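Local coordinates for protein DNA polymerase (Bacillus phage phi29, PDB 2PY5) that replicates the viral genome by protein-primed, strand-displacing DNA synthesis of high processivity and proofreads it with a 3'-5' exonuclease, at residues K64-R76 with P558-D570. The protein carries 2 engineered substitutions. Sequence-based numbering, arbitrary orientation.
Engineered in segment 64-76: Ala66 (natural residue Asp). With nucleotides of chain A; nucleotides of chain B.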
loop_
_atom_site.group_PDB
_atom_site.type_symbol
_atom_site.label_atom_id
_atom_site.label_comp_id
_atom_site.label_asym_id
_atom_site.label_seq_id
_atom_site.Cartn_x
_atom_site.Cartn_y
_atom_site.Cartn_z
ATOM N N LYS F 64 -3.723 -3.917 -13.956
ATOM C CA LYS F 64 -2.669 -4.914 -14.199
ATOM C C LYS F 64 -3.260 -6.223 -14.729
ATOM O O LYS F 64 -2.572 -6.981 -15.417
ATOM C CB LYS F 64 -1.939 -5.174 -12.886
ATOM C CG LYS F 64 -0.732 -6.022 -12.973
ATOM C CD LYS F 64 0.045 -5.913 -11.687
ATOM C CE LYS F 64 1.274 -6.797 -11.673
ATOM N NZ LYS F 64 2.235 -6.476 -12.770
ATOM N N PHE F 65 -4.517 -6.489 -14.381
ATOM C CA PHE F 65 -5.216 -7.690 -14.860
ATOM C C PHE F 65 -5.923 -7.411 -16.192
ATOM O O PHE F 65 -5.518 -7.912 -17.220
ATOM C CB PHE F 65 -6.189 -8.208 -13.796
ATOM C CG PHE F 65 -6.875 -9.478 -14.194
ATOM C CD1 PHE F 65 -6.215 -10.696 -14.097
ATOM C CD2 PHE F 65 -8.153 -9.441 -14.703
ATOM C CE1 PHE F 65 -6.843 -11.875 -14.509
ATOM C CE2 PHE F 65 -8.788 -10.634 -15.114
ATOM C CZ PHE F 65 -8.125 -11.815 -15.009
ATOM N N ALA F 66 -6.976 -6.591 -16.185
ATOM C CA ALA F 66 -7.727 -6.313 -17.419
ATOM C C ALA F 66 -6.828 -5.774 -18.529
ATOM O O ALA F 66 -7.003 -6.108 -19.694
ATOM C CB ALA F 66 -8.872 -5.316 -17.144
ATOM N N GLY F 67 -5.875 -4.921 -18.158
ATOM C CA GLY F 67 -4.930 -4.329 -19.085
ATOM C C GLY F 67 -4.196 -5.321 -19.953
ATOM O O GLY F 67 -3.901 -5.024 -21.109
ATOM N N ALA F 68 -3.876 -6.491 -19.405
ATOM C CA ALA F 68 -3.219 -7.545 -20.194
ATOM C C ALA F 68 -4.069 -7.954 -21.389
ATOM O O ALA F 68 -3.548 -8.139 -22.494
ATOM C CB ALA F 68 -2.917 -8.747 -19.329
ATOM N N PHE F 69 -5.375 -8.052 -21.166
ATOM C CA PHE F 69 -6.309 -8.424 -22.216
ATOM C C PHE F 69 -6.412 -7.339 -23.280
ATOM O O PHE F 69 -6.442 -7.631 -24.483
ATOM C CB PHE F 69 -7.679 -8.799 -21.634
ATOM C CG PHE F 69 -7.646 -10.051 -20.816
ATOM C CD1 PHE F 69 -7.218 -10.033 -19.483
ATOM C CD2 PHE F 69 -7.998 -11.272 -21.372
ATOM C CE1 PHE F 69 -7.154 -11.220 -18.747
ATOM C CE2 PHE F 69 -7.952 -12.412 -20.622
ATOM C CZ PHE F 69 -7.545 -12.384 -19.314
ATOM N N ILE F 70 -6.435 -6.077 -22.835
ATOM C CA ILE F 70 -6.518 -4.935 -23.725
ATOM C C ILE F 70 -5.292 -4.835 -24.611
ATOM O O ILE F 70 -5.406 -4.648 -25.818
ATOM C CB ILE F 70 -6.717 -3.641 -22.891
ATOM C CG1 ILE F 70 -8.103 -3.624 -22.260
ATOM C CG2 ILE F 70 -6.492 -2.378 -23.719
ATOM C CD1 ILE F 70 -8.255 -2.624 -21.165
ATOM N N ILE F 71 -4.105 -4.973 -24.020
ATOM C CA ILE F 71 -2.859 -4.879 -24.792
ATOM C C ILE F 71 -2.714 -6.061 -25.767
ATOM O O ILE F 71 -2.286 -5.870 -26.913
ATOM C CB ILE F 71 -1.626 -4.652 -23.901
ATOM C CG1 ILE F 71 -1.748 -3.295 -23.201
ATOM C CG2 ILE F 71 -0.348 -4.635 -24.748
ATOM C CD1 ILE F 71 -0.604 -2.998 -22.247
ATOM N N ASN F 72 -3.059 -7.269 -25.314
ATOM C CA ASN F 72 -3.104 -8.412 -26.224
ATOM C C ASN F 72 -3.981 -8.111 -27.445
ATOM O O ASN F 72 -3.642 -8.462 -28.563
ATOM C CB ASN F 72 -3.613 -9.669 -25.506
ATOM C CG ASN F 72 -2.496 -10.462 -24.846
ATOM O OD1 ASN F 72 -2.152 -10.225 -23.664
ATOM N ND2 ASN F 72 -1.908 -11.363 -25.584
ATOM N N TRP F 73 -5.115 -7.450 -27.237
ATOM C CA TRP F 73 -5.997 -7.112 -28.360
ATOM C C TRP F 73 -5.354 -6.055 -29.257
ATOM O O TRP F 73 -5.315 -6.207 -30.473
ATOM C CB TRP F 73 -7.355 -6.620 -27.859
ATOM C CG TRP F 73 -8.367 -6.371 -28.950
ATOM C CD1 TRP F 73 -9.317 -7.247 -29.397
ATOM C CD2 TRP F 73 -8.526 -5.178 -29.740
ATOM N NE1 TRP F 73 -10.045 -6.688 -30.401
ATOM C CE2 TRP F 73 -9.590 -5.419 -30.640
ATOM C CE3 TRP F 73 -7.882 -3.939 -29.776
ATOM C CZ2 TRP F 73 -10.020 -4.466 -31.562
ATOM C CZ3 TRP F 73 -8.310 -2.990 -30.676
ATOM C CH2 TRP F 73 -9.363 -3.266 -31.579
ATOM N N LEU F 74 -4.826 -4.992 -28.640
ATOM C CA LEU F 74 -4.245 -3.900 -29.393
ATOM C C LEU F 74 -3.179 -4.425 -30.344
ATOM O O LEU F 74 -3.179 -4.092 -31.509
ATOM C CB LEU F 74 -3.671 -2.823 -28.452
ATOM C CG LEU F 74 -4.711 -2.001 -27.703
ATOM C CD1 LEU F 74 -4.049 -1.267 -26.548
ATOM C CD2 LEU F 74 -5.397 -0.996 -28.627
ATOM N N GLU F 75 -2.294 -5.279 -29.820
ATOM C CA GLU F 75 -1.170 -5.829 -30.586
ATOM C C GLU F 75 -1.604 -6.699 -31.757
ATOM O O GLU F 75 -0.842 -6.854 -32.708
ATOM C CB GLU F 75 -0.254 -6.622 -29.652
ATOM C CG GLU F 75 0.527 -5.724 -28.676
ATOM C CD GLU F 75 1.705 -5.038 -29.333
ATOM O OE1 GLU F 75 2.271 -5.608 -30.299
ATOM O OE2 GLU F 75 2.100 -3.939 -28.874
ATOM N N ARG F 76 -2.808 -7.273 -31.687
ATOM C CA ARG F 76 -3.328 -8.110 -32.771
ATOM C C ARG F 76 -4.271 -7.377 -33.719
ATOM O O ARG F 76 -4.740 -7.949 -34.707
ATOM C CB ARG F 76 -4.038 -9.322 -32.177
ATOM C CG ARG F 76 -3.100 -10.312 -31.498
ATOM C CD ARG F 76 -3.900 -11.354 -30.795
ATOM N NE ARG F 76 -3.077 -12.454 -30.287
ATOM C CZ ARG F 76 -2.386 -12.393 -29.149
ATOM N NH1 ARG F 76 -2.395 -11.310 -28.397
ATOM N NH2 ARG F 76 -1.677 -13.437 -28.758
ATOM N N PRO F 558 -0.616 -14.828 -11.114
ATOM C CA PRO F 558 -0.839 -14.409 -12.494
ATOM C C PRO F 558 0.260 -14.866 -13.460
ATOM O O PRO F 558 1.449 -14.652 -13.211
ATOM C CB PRO F 558 -0.877 -12.892 -12.388
ATOM C CG PRO F 558 -0.002 -12.596 -11.232
ATOM C CD PRO F 558 -0.157 -13.712 -10.273
ATOM N N VAL F 559 -0.155 -15.492 -14.558
ATOM C CA VAL F 559 0.749 -15.934 -15.598
ATOM C C VAL F 559 0.313 -15.274 -16.907
ATOM O O VAL F 559 -0.863 -15.344 -17.270
ATOM C CB VAL F 559 0.693 -17.479 -15.754
ATOM C CG1 VAL F 559 1.622 -17.950 -16.867
ATOM C CG2 VAL F 559 1.020 -18.148 -14.419
ATOM N N GLN F 560 1.249 -14.638 -17.618
ATOM C CA GLN F 560 0.962 -14.138 -18.962
ATOM C C GLN F 560 0.944 -15.307 -19.941
ATOM O O GLN F 560 1.916 -16.073 -20.048
ATOM C CB GLN F 560 1.990 -13.124 -19.465
ATOM C CG GLN F 560 2.181 -11.878 -18.586
ATOM C CD GLN F 560 1.039 -10.850 -18.637
ATOM O OE1 GLN F 560 0.978 -9.947 -17.786
ATOM N NE2 GLN F 560 0.155 -10.977 -19.579
ATOM N N VAL F 561 -0.171 -15.417 -20.649
ATOM C CA VAL F 561 -0.385 -16.397 -21.697
ATOM C C VAL F 561 -0.925 -15.682 -22.955
ATOM O O VAL F 561 -1.268 -14.496 -22.896
ATOM C CB VAL F 561 -1.395 -17.475 -21.212
ATOM C CG1 VAL F 561 -0.870 -18.172 -19.969
ATOM C CG2 VAL F 561 -2.767 -16.824 -20.919
ATOM N N PRO F 562 -0.995 -16.378 -24.105
ATOM C CA PRO F 562 -1.613 -15.748 -25.263
ATOM C C PRO F 562 -3.046 -15.283 -24.926
ATOM O O PRO F 562 -3.862 -16.066 -24.441
ATOM C CB PRO F 562 -1.582 -16.858 -26.330
ATOM C CG PRO F 562 -0.457 -17.723 -25.894
ATOM C CD PRO F 562 -0.497 -17.728 -24.419
ATOM N N GLY F 563 -3.303 -14.005 -25.132
ATOM C CA GLY F 563 -4.612 -13.422 -24.870
ATOM C C GLY F 563 -4.736 -12.607 -23.607
ATOM O O GLY F 563 -5.535 -11.686 -23.538
ATOM N N GLY F 564 -3.959 -12.928 -22.580
ATOM C CA GLY F 564 -4.042 -12.196 -21.348
ATOM C C GLY F 564 -3.351 -12.870 -20.191
ATOM O O GLY F 564 -2.305 -13.488 -20.358
ATOM N N VAL F 565 -3.977 -12.800 -19.033
ATOM C CA VAL F 565 -3.435 -13.345 -17.791
ATOM C C VAL F 565 -4.393 -14.413 -17.271
ATOM O O VAL F 565 -5.595 -14.170 -17.192
ATOM C CB VAL F 565 -3.244 -12.264 -16.689
ATOM C CG1 VAL F 565 -3.025 -12.905 -15.300
ATOM C CG2 VAL F 565 -2.080 -11.356 -17.037
ATOM N N VAL F 566 -3.844 -15.570 -16.908
ATOM C CA VAL F 566 -4.574 -16.571 -16.130
ATOM C C VAL F 566 -4.036 -16.581 -14.710
ATOM O O VAL F 566 -2.826 -16.565 -14.499
ATOM C CB VAL F 566 -4.435 -17.978 -16.740
ATOM C CG1 VAL F 566 -5.028 -19.042 -15.811
ATOM C CG2 VAL F 566 -5.096 -18.005 -18.086
ATOM N N LEU F 567 -4.945 -16.612 -13.744
ATOM C CA LEU F 567 -4.607 -16.753 -12.339
ATOM C C LEU F 567 -4.601 -18.242 -12.048
ATOM O O LEU F 567 -5.656 -18.879 -12.015
ATOM C CB LEU F 567 -5.630 -16.027 -11.476
ATOM C CG LEU F 567 -5.642 -14.505 -11.699
ATOM C CD1 LEU F 567 -6.769 -13.838 -10.932
ATOM C CD2 LEU F 567 -4.297 -13.945 -11.274
ATOM N N VAL F 568 -3.402 -18.806 -11.947
ATOM C CA VAL F 568 -3.225 -20.240 -11.728
ATOM C C VAL F 568 -3.101 -20.482 -10.241
ATOM O O VAL F 568 -2.348 -19.781 -9.567
ATOM C CB VAL F 568 -1.943 -20.735 -12.426
ATOM C CG1 VAL F 568 -1.700 -22.217 -12.153
ATOM C CG2 VAL F 568 -2.022 -20.485 -13.915
ATOM N N ASP F 569 -3.839 -21.462 -9.724
ATOM C CA ASP F 569 -3.750 -21.801 -8.307
ATOM C C ASP F 569 -2.387 -22.424 -8.045
ATOM O O ASP F 569 -2.007 -23.422 -8.658
ATOM C CB ASP F 569 -4.886 -22.732 -7.858
ATOM C CG ASP F 569 -6.221 -22.005 -7.706
ATOM O OD1 ASP F 569 -6.226 -20.766 -7.500
ATOM O OD2 ASP F 569 -7.271 -22.676 -7.786
ATOM N N ASP F 570 -1.654 -21.781 -7.154
ATOM C CA ASP F 570 -0.294 -22.131 -6.825
ATOM C C ASP F 570 -0.249 -22.594 -5.372
ATOM O O ASP F 570 -1.173 -22.333 -4.583
ATOM C CB ASP F 570 0.594 -20.892 -7.010
ATOM C CG ASP F 570 2.078 -21.221 -7.062
ATOM O OD1 ASP F 570 2.449 -22.260 -7.652
ATOM O OD2 ASP F 570 2.879 -20.431 -6.515
ATOM P P DT A 7 -12.653 -10.168 -10.663
ATOM O OP1 DT A 7 -13.895 -9.540 -11.141
ATOM O OP2 DT A 7 -12.597 -10.757 -9.310
ATOM O "O5'" DT A 7 -12.203 -11.344 -11.647
ATOM C "C5'" DT A 7 -12.018 -11.116 -13.036
ATOM C "C4'" DT A 7 -11.624 -12.434 -13.678
ATOM O "O4'" DT A 7 -10.415 -12.921 -13.063
ATOM C "C3'" DT A 7 -12.620 -13.584 -13.518
ATOM O "O3'" DT A 7 -13.649 -13.570 -14.517
ATOM C "C2'" DT A 7 -11.702 -14.782 -13.714
ATOM C "C1'" DT A 7 -10.407 -14.337 -13.059
ATOM N N1 DT A 7 -10.225 -14.829 -11.646
ATOM C C2 DT A 7 -9.685 -16.080 -11.479
ATOM O O2 DT A 7 -9.359 -16.797 -12.407
ATOM N N3 DT A 7 -9.531 -16.473 -10.179
ATOM C C4 DT A 7 -9.855 -15.750 -9.048
ATOM O O4 DT A 7 -9.672 -16.210 -7.915
ATOM C C5 DT A 7 -10.419 -14.446 -9.288
ATOM C C7 DT A 7 -10.803 -13.574 -8.130
ATOM C C6 DT A 7 -10.578 -14.039 -10.559
ATOM P P DT A 6 -10.279 -7.079 -6.395
ATOM O OP1 DT A 6 -11.368 -6.127 -6.576
ATOM O OP2 DT A 6 -10.409 -8.223 -5.486
ATOM O "O5'" DT A 6 -9.955 -7.771 -7.810
ATOM C "C5'" DT A 6 -10.028 -7.021 -9.011
ATOM C "C4'" DT A 6 -9.517 -7.905 -10.124
ATOM O "O4'" DT A 6 -8.140 -8.257 -9.907
ATOM C "C3'" DT A 6 -10.247 -9.240 -10.212
ATOM O "O3'" DT A 6 -11.469 -9.118 -10.937
ATOM C "C2'" DT A 6 -9.212 -10.122 -10.899
ATOM C "C1'" DT A 6 -7.873 -9.519 -10.491
ATOM N N1 DT A 6 -7.127 -10.312 -9.470
ATOM C C2 DT A 6 -5.783 -10.510 -9.665
ATOM O O2 DT A 6 -5.167 -10.079 -10.619
ATOM N N3 DT A 6 -5.179 -11.255 -8.681
ATOM C C4 DT A 6 -5.773 -11.785 -7.547
ATOM O O4 DT A 6 -5.126 -12.429 -6.726
ATOM C C5 DT A 6 -7.179 -11.510 -7.394
ATOM C C7 DT A 6 -7.928 -12.028 -6.212
ATOM C C6 DT A 6 -7.789 -10.792 -8.357
ATOM P P DT B 5 10.223 -8.053 -14.049
ATOM O OP1 DT B 5 11.362 -8.532 -13.222
ATOM O OP2 DT B 5 10.437 -7.026 -15.093
ATOM O "O5'" DT B 5 9.577 -9.308 -14.806
ATOM C "C5'" DT B 5 9.302 -10.509 -14.106
ATOM C "C4'" DT B 5 8.226 -11.302 -14.823
ATOM O "O4'" DT B 5 6.943 -10.643 -14.694
ATOM C "C3'" DT B 5 8.425 -11.479 -16.321
ATOM O "O3'" DT B 5 7.951 -12.763 -16.694
ATOM C "C2'" DT B 5 7.583 -10.366 -16.941
ATOM C "C1'" DT B 5 6.411 -10.347 -15.977
ATOM N N1 DT B 5 5.724 -9.035 -15.806
ATOM C C2 DT B 5 4.348 -8.973 -15.886
ATOM O O2 DT B 5 3.591 -9.931 -16.098
ATOM N N3 DT B 5 3.859 -7.703 -15.675
ATOM C C4 DT B 5 4.573 -6.547 -15.418
ATOM O O4 DT B 5 3.998 -5.477 -15.234
ATOM C C5 DT B 5 5.998 -6.691 -15.337
ATOM C C7 DT B 5 6.878 -5.516 -15.061
ATOM C C6 DT B 5 6.508 -7.919 -15.532
HETATM O O HOH W 1 -7.193 -10.313 -25.193
#
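Phe69 and Ala68 of an exonuclease-domain helix rest on Gly564 and Val565 of a C-terminal beta hairpin, whose type II turn runs from Val561 to Gly564. Packing is tight at Gly564: having no side chain, it lets its CA lie directly over the centre of the Phe69 ring, 3.9 Å from the centroid and 6° off the normal, a CH-pi contact. With CG anti to its carbonyl carbon, Phe69 spreads its ring along the hairpin backbone, CD2 3.3 Å from Gly563 O and CZ 3.4 Å from Val565 O. Beside it the Ala68 methyl fits against Val565 CG2, with CB to CG2 3.6 Å.

Toward the DNA, Phe65 holds CG anti to its backbone N (chi1 -177°), which brings CE1 to 4.0 Å from both Val565 CG1 and Leu567 CG. One ring face meets the sugar of DT6 of chain A, the other Phe69 CE1. Leu567 CD1 touches both DT6 and DT7 of chain A, so helix and hairpin together line the single-strand path of the exonuclease site, where Phe65 is essential. The neighbouring Ala66 is an engineered replacement of Asp.

The fit loosens at the outer corner of the turn, where Arg76 NH2 comes no nearer to exposed Pro562 than 4.2 Å, at CA and CB; this nitrogen is also hydrogen-bonded to Gly410 O. Arg76 NH1 returns to Asn72 O of its own helix, 38° out of that carbonyl plane. A water bridges the two segments, donating to Gly563 O and, at 2.9 Å, to Phe69 O.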